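Local structure of probable spore coat polysaccharide biosynthesis protein E (Chromobacterium violaceum ATCC 12472, 3G8R) at residues 5-17 with 34-48. The protein probably acts as an N-acylneuraminate-9-phosphate synthase of the NeuB family, and binds zinc in the barrel domain that makes up most of this chain. Residues are numbered along the deposited sequence; the frame is centred on the assembly and turned at random.
Sequences KPLFIFEMANNHM and CQGFDFDFGFKLQYR
Phe10 and Phe43 pair on the helix-facing side of two parallel strands, 7-11 and 40-47. Phe10 CB sits squarely over the Phe43 face, 3.8 Å from the ring centroid, a CH-pi contact. The chi1 of -50° turns the Phe10 ring away from its own carbonyl carbon and back along the strand to Phe41. There Phe10 CZ lies 3.5 Å from Phe41 CD1. These two rings are near parallel but slid apart, with little overlap. Cys34 SG covers the centre of one Phe41 face. Further back, Phe8 CE2 rests over a face of Phe39, toward the rim, with the ring planes at 39°.

On the other side, Glu11 OE2 and Lys44 NZ form a salt bridge (2.8 Å) whose hydrogen bond is weak. Its detail is uncertain, because the lysine end is modelled too close to the carboxylate. The stronger hydrogen-bond partner of Lys44 NZ is Thr97 OG1 on strand 93-98. Gln46 NE2 also reaches Glu11 OE2, at 3.2 Å, from above the carboxylate plane. Arg48 NH1 in turn donates to Gln46 OE1 (2.9 Å) and helps fix the rotation of the amide. Gly42 adds no side chain beside Ile9 and Leu7.

Six backbone hydrogen bonds join the strands, from Asp40 N to Pro6 O at one end to Met12 N to Lys44 O at the other. Strand 7-11 also bonds to strand 221-225, which closes the barrel. Helix 21-33 links the two strands, making a right-handed beta-alpha-beta crossover. This is the first such unit of a TIM barrel. Glu11 reaches the barrel interior near the zinc ion bound by His202 and His225.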
ATOM      1  N   LYS A   5      -8.118 -14.056   8.997  1.00 50.38           N
ATOM      2  CA  LYS A   5      -8.994 -12.832   8.901  1.00 51.22           C
ATOM      3  C   LYS A   5      -9.220 -12.278   7.472  1.00 50.39           C
ATOM      4  O   LYS A   5     -10.336 -11.814   7.160  1.00 51.54           O
ATOM      5  CB  LYS A   5      -8.526 -11.710   9.835  1.00 52.40           C
ATOM      6  CG  LYS A   5      -9.649 -11.223  10.786  1.00 76.94           C
ATOM      7  CD  LYS A   5      -9.113 -10.255  11.863  1.00 54.20           C
ATOM      8  CE  LYS A   5      -9.816 -10.446  13.205  1.00 77.00           C
ATOM      9  NZ  LYS A   5      -9.405 -11.715  13.888  1.00 54.52           N
ATOM     10  N   PRO A   6      -8.191 -12.309   6.596  1.00 47.54           N
ATOM     11  CA  PRO A   6      -8.533 -11.860   5.254  1.00 46.15           C
ATOM     12  C   PRO A   6      -9.590 -12.770   4.683  1.00 44.94           C
ATOM     13  O   PRO A   6      -9.558 -13.969   4.941  1.00 45.86           O
ATOM     14  CB  PRO A   6      -7.229 -12.031   4.471  1.00 45.79           C
ATOM     15  CG  PRO A   6      -6.203 -11.993   5.441  1.00 42.48           C
ATOM     16  CD  PRO A   6      -6.759 -12.598   6.712  1.00 46.79           C
ATOM     17  N   LEU A   7     -10.528 -12.220   3.931  1.00 42.96           N
ATOM     18  CA  LEU A   7     -11.500 -13.068   3.300  1.00 41.92           C
ATOM     19  C   LEU A   7     -11.384 -12.971   1.797  1.00 41.67           C
ATOM     20  O   LEU A   7     -11.446 -11.869   1.215  1.00 42.68           O
ATOM     21  CB  LEU A   7     -12.900 -12.701   3.766  1.00 41.39           C
ATOM     22  CG  LEU A   7     -14.077 -13.271   2.961  1.00 35.13           C
ATOM     23  CD1 LEU A   7     -14.022 -14.719   2.815  1.00 40.78           C
ATOM     24  CD2 LEU A   7     -15.370 -12.919   3.632  1.00 41.45           C
ATOM     25  N   PHE A   8     -11.231 -14.120   1.158  1.00 39.79           N
ATOM     26  CA  PHE A   8     -11.208 -14.130  -0.282  1.00 39.15           C
ATOM     27  C   PHE A   8     -12.467 -14.738  -0.834  1.00 40.39           C
ATOM     28  O   PHE A   8     -12.941 -15.779  -0.345  1.00 41.01           O
ATOM     29  CB  PHE A   8     -10.028 -14.916  -0.796  1.00 38.67           C
ATOM     30  CG  PHE A   8      -8.732 -14.284  -0.490  1.00 45.11           C
ATOM     31  CD1 PHE A   8      -8.061 -13.568  -1.460  1.00 38.13           C
ATOM     32  CD2 PHE A   8      -8.195 -14.365   0.781  1.00 38.23           C
ATOM     33  CE1 PHE A   8      -6.886 -12.954  -1.180  1.00 44.49           C
ATOM     34  CE2 PHE A   8      -6.999 -13.747   1.062  1.00 45.10           C
ATOM     35  CZ  PHE A   8      -6.353 -13.035   0.077  1.00 37.79           C
ATOM     36  N   ILE A   9     -12.986 -14.105  -1.885  1.00 39.91           N
ATOM     37  CA  ILE A   9     -14.217 -14.528  -2.515  1.00 38.76           C
ATOM     38  C   ILE A   9     -14.040 -14.887  -3.983  1.00 38.00           C
ATOM     39  O   ILE A   9     -13.446 -14.140  -4.775  1.00 37.71           O
ATOM     40  CB  ILE A   9     -15.303 -13.470  -2.384  1.00 38.60           C
ATOM     41  CG1 ILE A   9     -15.504 -13.081  -0.923  1.00 29.34           C
ATOM     42  CG2 ILE A   9     -16.590 -14.013  -2.927  1.00 29.30           C
ATOM     43  CD1 ILE A   9     -16.424 -11.888  -0.745  1.00 38.46           C
ATOM     44  N   PHE A  10     -14.592 -16.035  -4.344  1.00 37.71           N
ATOM     45  CA  PHE A  10     -14.458 -16.544  -5.689  1.00 37.66           C
ATOM     46  C   PHE A  10     -15.767 -16.453  -6.401  1.00 37.70           C
ATOM     47  O   PHE A  10     -16.690 -17.174  -6.070  1.00 37.60           O
ATOM     48  CB  PHE A  10     -13.997 -17.972  -5.626  1.00 37.33           C
ATOM     49  CG  PHE A  10     -12.823 -18.152  -4.750  1.00 33.06           C
ATOM     50  CD1 PHE A  10     -11.606 -17.547  -5.088  1.00 36.58           C
ATOM     51  CD2 PHE A  10     -12.926 -18.900  -3.574  1.00 36.73           C
ATOM     52  CE1 PHE A  10     -10.515 -17.690  -4.285  1.00 32.33           C
ATOM     53  CE2 PHE A  10     -11.817 -19.068  -2.746  1.00 32.62           C
ATOM     54  CZ  PHE A  10     -10.610 -18.457  -3.095  1.00 36.90           C
ATOM     55  N   GLU A  11     -15.822 -15.550  -7.370  1.00 38.71           N
ATOM     56  CA  GLU A  11     -17.028 -15.278  -8.132  1.00 40.66           C
ATOM     57  C   GLU A  11     -17.152 -16.272  -9.259  1.00 41.20           C
ATOM     58  O   GLU A  11     -16.289 -16.330 -10.119  1.00 41.25           O
ATOM     59  CB  GLU A  11     -16.950 -13.874  -8.717  1.00 41.60           C
ATOM     60  CG  GLU A  11     -17.987 -13.571  -9.756  1.00 65.41           C
ATOM     61  CD  GLU A  11     -19.313 -13.148  -9.167  1.00 43.54           C
ATOM     62  OE1 GLU A  11     -20.038 -14.018  -8.620  1.00 65.67           O
ATOM     63  OE2 GLU A  11     -19.636 -11.945  -9.283  1.00 65.64           O
HETATM   64  N   MSE A  12     -18.211 -17.073  -9.247  1.00 41.81           N
HETATM   65  CA  MSE A  12     -18.443 -18.002 -10.357  1.00 41.91           C
HETATM   66  C   MSE A  12     -19.132 -17.251 -11.471  1.00 42.85           C
HETATM   67  O   MSE A  12     -18.935 -17.559 -12.641  1.00 44.04           O
HETATM   68  CB  MSE A  12     -19.325 -19.163  -9.930  1.00 40.85           C
HETATM   69  CG  MSE A  12     -19.179 -20.421 -10.776  1.00 36.15           C
HETATM   70 SE   MSE A  12     -20.112 -21.787 -10.042  1.00 38.26          SE
HETATM   71  CE  MSE A  12     -21.726 -21.092 -10.205  1.00 35.68           C
ATOM     72  N   ALA A  13     -19.922 -16.253 -11.089  1.00 42.54           N
ATOM     73  CA  ALA A  13     -20.788 -15.539 -11.999  1.00 43.11           C
ATOM     74  C   ALA A  13     -21.550 -16.574 -12.808  1.00 43.57           C
ATOM     75  O   ALA A  13     -22.259 -17.413 -12.239  1.00 43.74           O
ATOM     76  CB  ALA A  13     -20.001 -14.610 -12.895  1.00 43.76           C
ATOM     77  N   ASN A  14     -21.397 -16.537 -14.121  1.00 43.75           N
ATOM     78  CA  ASN A  14     -22.116 -17.476 -14.937  1.00 44.63           C
ATOM     79  C   ASN A  14     -21.180 -18.468 -15.524  1.00 46.00           C
ATOM     80  O   ASN A  14     -21.560 -19.224 -16.394  1.00 46.89           O
ATOM     81  CB  ASN A  14     -22.926 -16.758 -16.003  1.00 44.64           C
ATOM     82  CG  ASN A  14     -23.998 -15.870 -15.394  1.00 56.63           C
ATOM     83  OD1 ASN A  14     -24.832 -16.352 -14.627  1.00 45.25           O
ATOM     84  ND2 ASN A  14     -23.973 -14.571 -15.709  1.00 44.63           N
ATOM     85  N   ASN A  15     -19.951 -18.487 -15.025  1.00 46.87           N
ATOM     86  CA  ASN A  15     -18.935 -19.380 -15.587  1.00 48.06           C
ATOM     87  C   ASN A  15     -19.176 -20.866 -15.328  1.00 48.44           C
ATOM     88  O   ASN A  15     -18.348 -21.712 -15.714  1.00 49.47           O
ATOM     89  CB  ASN A  15     -17.533 -18.992 -15.122  1.00 48.87           C
ATOM     90  CG  ASN A  15     -17.169 -17.583 -15.497  1.00 41.22           C
ATOM     91  OD1 ASN A  15     -17.450 -17.124 -16.600  1.00 49.66           O
ATOM     92  ND2 ASN A  15     -16.538 -16.882 -14.573  1.00 49.88           N
ATOM     93  N   HIS A  16     -20.288 -21.189 -14.669  1.00 47.24           N
ATOM     94  CA  HIS A  16     -20.727 -22.572 -14.603  1.00 46.48           C
ATOM     95  C   HIS A  16     -21.195 -22.956 -15.995  1.00 45.09           C
ATOM     96  O   HIS A  16     -21.349 -24.135 -16.319  1.00 44.87           O
ATOM     97  CB  HIS A  16     -21.867 -22.730 -13.606  1.00 47.17           C
ATOM     98  CG  HIS A  16     -22.951 -21.713 -13.763  1.00 47.59           C
ATOM     99  ND1 HIS A  16     -23.132 -20.677 -12.878  1.00 47.16           N
ATOM    100  CD2 HIS A  16     -23.923 -21.581 -14.696  1.00 47.68           C
ATOM    101  CE1 HIS A  16     -24.173 -19.953 -13.252  1.00 47.97           C
ATOM    102  NE2 HIS A  16     -24.670 -20.480 -14.355  1.00 47.65           N
HETATM  103  N   MSE A  17     -21.429 -21.924 -16.801  1.00 43.81           N
HETATM  104  CA  MSE A  17     -21.731 -22.054 -18.222  1.00 43.00           C
HETATM  105  C   MSE A  17     -23.101 -22.672 -18.515  1.00 43.39           C
HETATM  106  O   MSE A  17     -23.319 -23.181 -19.612  1.00 43.46           O
HETATM  107  CB  MSE A  17     -20.624 -22.813 -18.967  1.00 41.39           C
HETATM  108  CG  MSE A  17     -19.240 -22.216 -18.846  1.00 26.39           C
HETATM  109 SE   MSE A  17     -18.952 -20.507 -19.423  1.00 40.25          SE
HETATM  110  CE  MSE A  17     -19.623 -20.484 -21.079  1.00 27.88           C
ATOM    111  N   CYS A  34      -6.608 -23.449  -2.823  1.00 42.78           N
ATOM    112  CA  CYS A  34      -6.456 -22.928  -1.465  1.00 41.60           C
ATOM    113  C   CYS A  34      -5.540 -23.738  -0.535  1.00 40.91           C
ATOM    114  O   CYS A  34      -5.345 -23.372   0.618  1.00 40.79           O
ATOM    115  CB  CYS A  34      -7.819 -22.840  -0.806  1.00 41.54           C
ATOM    116  SG  CYS A  34      -8.944 -21.829  -1.651  1.00 40.20           S
ATOM    117  N   GLN A  35      -4.998 -24.846  -1.005  1.00 41.13           N
ATOM    118  CA  GLN A  35      -4.309 -25.761  -0.096  1.00 42.02           C
ATOM    119  C   GLN A  35      -3.207 -24.997   0.602  1.00 40.83           C
ATOM    120  O   GLN A  35      -2.342 -24.426  -0.058  1.00 40.74           O
ATOM    121  CB  GLN A  35      -3.782 -26.984  -0.866  1.00 43.69           C
ATOM    122  CG  GLN A  35      -2.535 -27.700  -0.312  1.00 74.04           C
ATOM    123  CD  GLN A  35      -2.827 -28.996   0.452  1.00 45.23           C
ATOM    124  OE1 GLN A  35      -1.929 -29.819   0.664  1.00 74.15           O
ATOM    125  NE2 GLN A  35      -4.078 -29.174   0.874  1.00 74.26           N
ATOM    126  N   GLY A  36      -3.286 -24.923   1.925  1.00 39.92           N
ATOM    127  CA  GLY A  36      -2.170 -24.420   2.725  1.00 39.83           C
ATOM    128  C   GLY A  36      -2.249 -22.991   3.235  1.00 40.14           C
ATOM    129  O   GLY A  36      -1.459 -22.620   4.113  1.00 39.56           O
ATOM    130  N   PHE A  37      -3.187 -22.196   2.695  1.00 40.50           N
ATOM    131  CA  PHE A  37      -3.372 -20.777   3.100  1.00 40.61           C
ATOM    132  C   PHE A  37      -4.369 -20.649   4.207  1.00 42.11           C
ATOM    133  O   PHE A  37      -5.365 -21.384   4.277  1.00 42.48           O
ATOM    134  CB  PHE A  37      -3.834 -19.865   1.965  1.00 39.45           C
ATOM    135  CG  PHE A  37      -2.899 -19.822   0.817  1.00 27.41           C
ATOM    136  CD1 PHE A  37      -3.105 -20.663  -0.288  1.00 39.25           C
ATOM    137  CD2 PHE A  37      -1.792 -18.981   0.830  1.00 39.15           C
ATOM    138  CE1 PHE A  37      -2.220 -20.659  -1.368  1.00 27.43           C
ATOM    139  CE2 PHE A  37      -0.891 -18.949  -0.259  1.00 27.01           C
ATOM    140  CZ  PHE A  37      -1.107 -19.786  -1.356  1.00 39.10           C
ATOM    141  N   ASP A  38      -4.095 -19.681   5.063  1.00 43.10           N
ATOM    142  CA  ASP A  38      -4.810 -19.574   6.298  1.00 43.82           C
ATOM    143  C   ASP A  38      -5.628 -18.302   6.277  1.00 41.96           C
ATOM    144  O   ASP A  38      -5.354 -17.342   6.991  1.00 41.49           O
ATOM    145  CB  ASP A  38      -3.835 -19.593   7.462  1.00 45.56           C
ATOM    146  CG  ASP A  38      -4.536 -19.690   8.783  1.00 63.96           C
ATOM    147  OD1 ASP A  38      -3.898 -19.363   9.796  1.00 46.74           O
ATOM    148  OD2 ASP A  38      -5.726 -20.078   8.804  1.00 46.43           O
ATOM    149  N   PHE A  39      -6.630 -18.321   5.416  1.00 40.83           N
ATOM    150  CA  PHE A  39      -7.526 -17.205   5.223  1.00 39.81           C
ATOM    151  C   PHE A  39      -8.925 -17.752   5.326  1.00 40.23           C
ATOM    152  O   PHE A  39      -9.126 -18.956   5.447  1.00 39.87           O
ATOM    153  CB  PHE A  39      -7.399 -16.664   3.811  1.00 38.11           C
ATOM    154  CG  PHE A  39      -6.010 -16.339   3.385  1.00 35.79           C
ATOM    155  CD1 PHE A  39      -5.173 -15.576   4.188  1.00 36.96           C
ATOM    156  CD2 PHE A  39      -5.570 -16.723   2.112  1.00 37.27           C
ATOM    157  CE1 PHE A  39      -3.885 -15.247   3.755  1.00 36.25           C
ATOM    158  CE2 PHE A  39      -4.300 -16.383   1.656  1.00 35.84           C
ATOM    159  CZ  PHE A  39      -3.444 -15.662   2.479  1.00 37.10           C
ATOM    160  N   ASP A  40      -9.891 -16.857   5.228  1.00 41.34           N
ATOM    161  CA  ASP A  40     -11.274 -17.257   5.005  1.00 41.83           C
ATOM    162  C   ASP A  40     -11.546 -17.225   3.535  1.00 40.44           C
ATOM    163  O   ASP A  40     -10.913 -16.498   2.795  1.00 40.60           O
ATOM    164  CB  ASP A  40     -12.240 -16.307   5.696  1.00 43.24           C
ATOM    165  CG  ASP A  40     -12.206 -16.455   7.167  1.00 62.56           C
ATOM    166  OD1 ASP A  40     -11.689 -17.506   7.617  1.00 44.48           O
ATOM    167  OD2 ASP A  40     -12.681 -15.523   7.858  1.00 44.91           O
ATOM    168  N   PHE A  41     -12.530 -17.997   3.129  1.00 39.50           N
ATOM    169  CA  PHE A  41     -12.833 -18.145   1.746  1.00 39.07           C
ATOM    170  C   PHE A  41     -14.347 -18.205   1.621  1.00 39.15           C
ATOM    171  O   PHE A  41     -15.021 -18.848   2.427  1.00 38.15           O
ATOM    172  CB  PHE A  41     -12.217 -19.453   1.199  1.00 38.51           C
ATOM    173  CG  PHE A  41     -10.715 -19.479   1.180  1.00 31.64           C
ATOM    174  CD1 PHE A  41     -10.001 -18.663   0.309  1.00 37.97           C
ATOM    175  CD2 PHE A  41     -10.017 -20.352   2.003  1.00 37.83           C
ATOM    176  CE1 PHE A  41      -8.620 -18.709   0.266  1.00 31.15           C
ATOM    177  CE2 PHE A  41      -8.639 -20.388   1.976  1.00 31.42           C
ATOM    178  CZ  PHE A  41      -7.939 -19.570   1.110  1.00 37.63           C
ATOM    179  N   GLY A  42     -14.847 -17.536   0.582  1.00 40.18           N
ATOM    180  CA  GLY A  42     -16.242 -17.586   0.176  1.00 40.17           C
ATOM    181  C   GLY A  42     -16.351 -17.789  -1.323  1.00 39.82           C
ATOM    182  O   GLY A  42     -15.496 -17.359  -2.077  1.00 39.90           O
ATOM    183  N   PHE A  43     -17.406 -18.477  -1.734  1.00 39.82           N
ATOM    184  CA  PHE A  43     -17.724 -18.686  -3.129  1.00 39.14           C
ATOM    185  C   PHE A  43     -19.003 -17.943  -3.478  1.00 39.31           C
ATOM    186  O   PHE A  43     -19.945 -17.909  -2.702  1.00 38.27           O
ATOM    187  CB  PHE A  43     -17.874 -20.188  -3.405  1.00 38.30           C
ATOM    188  CG  PHE A  43     -17.046 -20.661  -4.572  1.00 36.70           C
ATOM    189  CD1 PHE A  43     -15.815 -21.274  -4.366  1.00 37.28           C
ATOM    190  CD2 PHE A  43     -17.456 -20.417  -5.880  1.00 37.54           C
ATOM    191  CE1 PHE A  43     -15.040 -21.663  -5.440  1.00 36.02           C
ATOM    192  CE2 PHE A  43     -16.682 -20.834  -6.959  1.00 35.69           C
ATOM    193  CZ  PHE A  43     -15.486 -21.455  -6.742  1.00 36.63           C
ATOM    194  N   LYS A  44     -19.037 -17.330  -4.652  1.00 41.21           N
ATOM    195  CA  LYS A  44     -20.160 -16.454  -5.002  1.00 41.96           C
ATOM    196  C   LYS A  44     -20.934 -16.851  -6.272  1.00 43.38           C
ATOM    197  O   LYS A  44     -20.333 -17.164  -7.320  1.00 44.14           O
ATOM    198  CB  LYS A  44     -19.698 -15.019  -5.107  1.00 41.52           C
ATOM    199  CG  LYS A  44     -20.766 -14.069  -4.664  1.00 37.87           C
ATOM    200  CD  LYS A  44     -20.520 -12.648  -5.127  1.00 43.49           C
ATOM    201  CE  LYS A  44     -20.724 -12.517  -6.627  1.00 37.31           C
ATOM    202  NZ  LYS A  44     -21.185 -11.135  -7.059  1.00 45.19           N
ATOM    203  N   LEU A  45     -22.268 -16.820  -6.145  1.00 43.21           N
ATOM    204  CA  LEU A  45     -23.228 -16.957  -7.244  1.00 42.43           C
ATOM    205  C   LEU A  45     -23.924 -15.660  -7.577  1.00 43.16           C
ATOM    206  O   LEU A  45     -23.857 -14.695  -6.826  1.00 43.75           O
ATOM    207  CB  LEU A  45     -24.301 -17.927  -6.814  1.00 41.54           C
ATOM    208  CG  LEU A  45     -24.023 -19.383  -7.137  1.00 29.39           C
ATOM    209  CD1 LEU A  45     -22.666 -19.553  -7.782  1.00 40.94           C
ATOM    210  CD2 LEU A  45     -24.123 -20.127  -5.835  1.00 41.03           C
ATOM    211  N   GLN A  46     -24.624 -15.643  -8.700  1.00 43.73           N
ATOM    212  CA  GLN A  46     -25.423 -14.476  -9.103  1.00 42.87           C
ATOM    213  C   GLN A  46     -26.855 -14.907  -9.296  1.00 42.62           C
ATOM    214  O   GLN A  46     -27.123 -15.802 -10.070  1.00 43.15           O
ATOM    215  CB  GLN A  46     -24.894 -13.928 -10.410  1.00 42.39           C
ATOM    216  CG  GLN A  46     -23.654 -13.101 -10.216  1.00 53.58           C
ATOM    217  CD  GLN A  46     -23.173 -12.450 -11.485  1.00 41.87           C
ATOM    218  OE1 GLN A  46     -23.855 -12.464 -12.500  1.00 53.66           O
ATOM    219  NE2 GLN A  46     -21.981 -11.877 -11.436  1.00 53.80           N
ATOM    220  N   TYR A  47     -27.785 -14.294  -8.586  1.00 42.20           N
ATOM    221  CA  TYR A  47     -29.175 -14.684  -8.724  1.00 41.87           C
ATOM    222  C   TYR A  47     -29.923 -13.635  -9.472  1.00 42.69           C
ATOM    223  O   TYR A  47     -29.966 -12.488  -9.043  1.00 43.18           O
ATOM    224  CB  TYR A  47     -29.829 -14.826  -7.367  1.00 41.44           C
ATOM    225  CG  TYR A  47     -29.573 -16.119  -6.662  1.00 44.38           C
ATOM    226  CD1 TYR A  47     -28.545 -16.960  -7.060  1.00 40.70           C
ATOM    227  CD2 TYR A  47     -30.335 -16.476  -5.560  1.00 40.69           C
ATOM    228  CE1 TYR A  47     -28.302 -18.141  -6.398  1.00 44.58           C
ATOM    229  CE2 TYR A  47     -30.099 -17.652  -4.890  1.00 44.53           C
ATOM    230  CZ  TYR A  47     -29.079 -18.484  -5.314  1.00 40.67           C
ATOM    231  OH  TYR A  47     -28.827 -19.664  -4.657  1.00 44.73           O
ATOM    232  N   ARG A  48     -30.481 -14.051 -10.603  1.00 43.26           N
ATOM    233  CA  ARG A  48     -31.491 -13.314 -11.362  1.00 43.26           C
ATOM    234  C   ARG A  48     -32.698 -14.228 -11.596  1.00 44.25           C
ATOM    235  O   ARG A  48     -32.541 -15.387 -11.988  1.00 44.71           O
ATOM    236  CB  ARG A  48     -30.948 -12.888 -12.721  1.00 42.57           C
ATOM    237  CG  ARG A  48     -29.865 -11.820 -12.675  1.00 51.08           C
ATOM    238  CD  ARG A  48     -29.244 -11.585 -14.065  1.00 41.11           C
ATOM    239  NE  ARG A  48     -28.126 -10.663 -13.969  1.00 49.90           N
ATOM    240  CZ  ARG A  48     -26.898 -11.019 -13.620  1.00 40.31           C
ATOM    241  NH1 ARG A  48     -26.617 -12.284 -13.342  1.00 49.77           N
ATOM    242  NH2 ARG A  48     -25.945 -10.107 -13.559  1.00 49.97           N
TER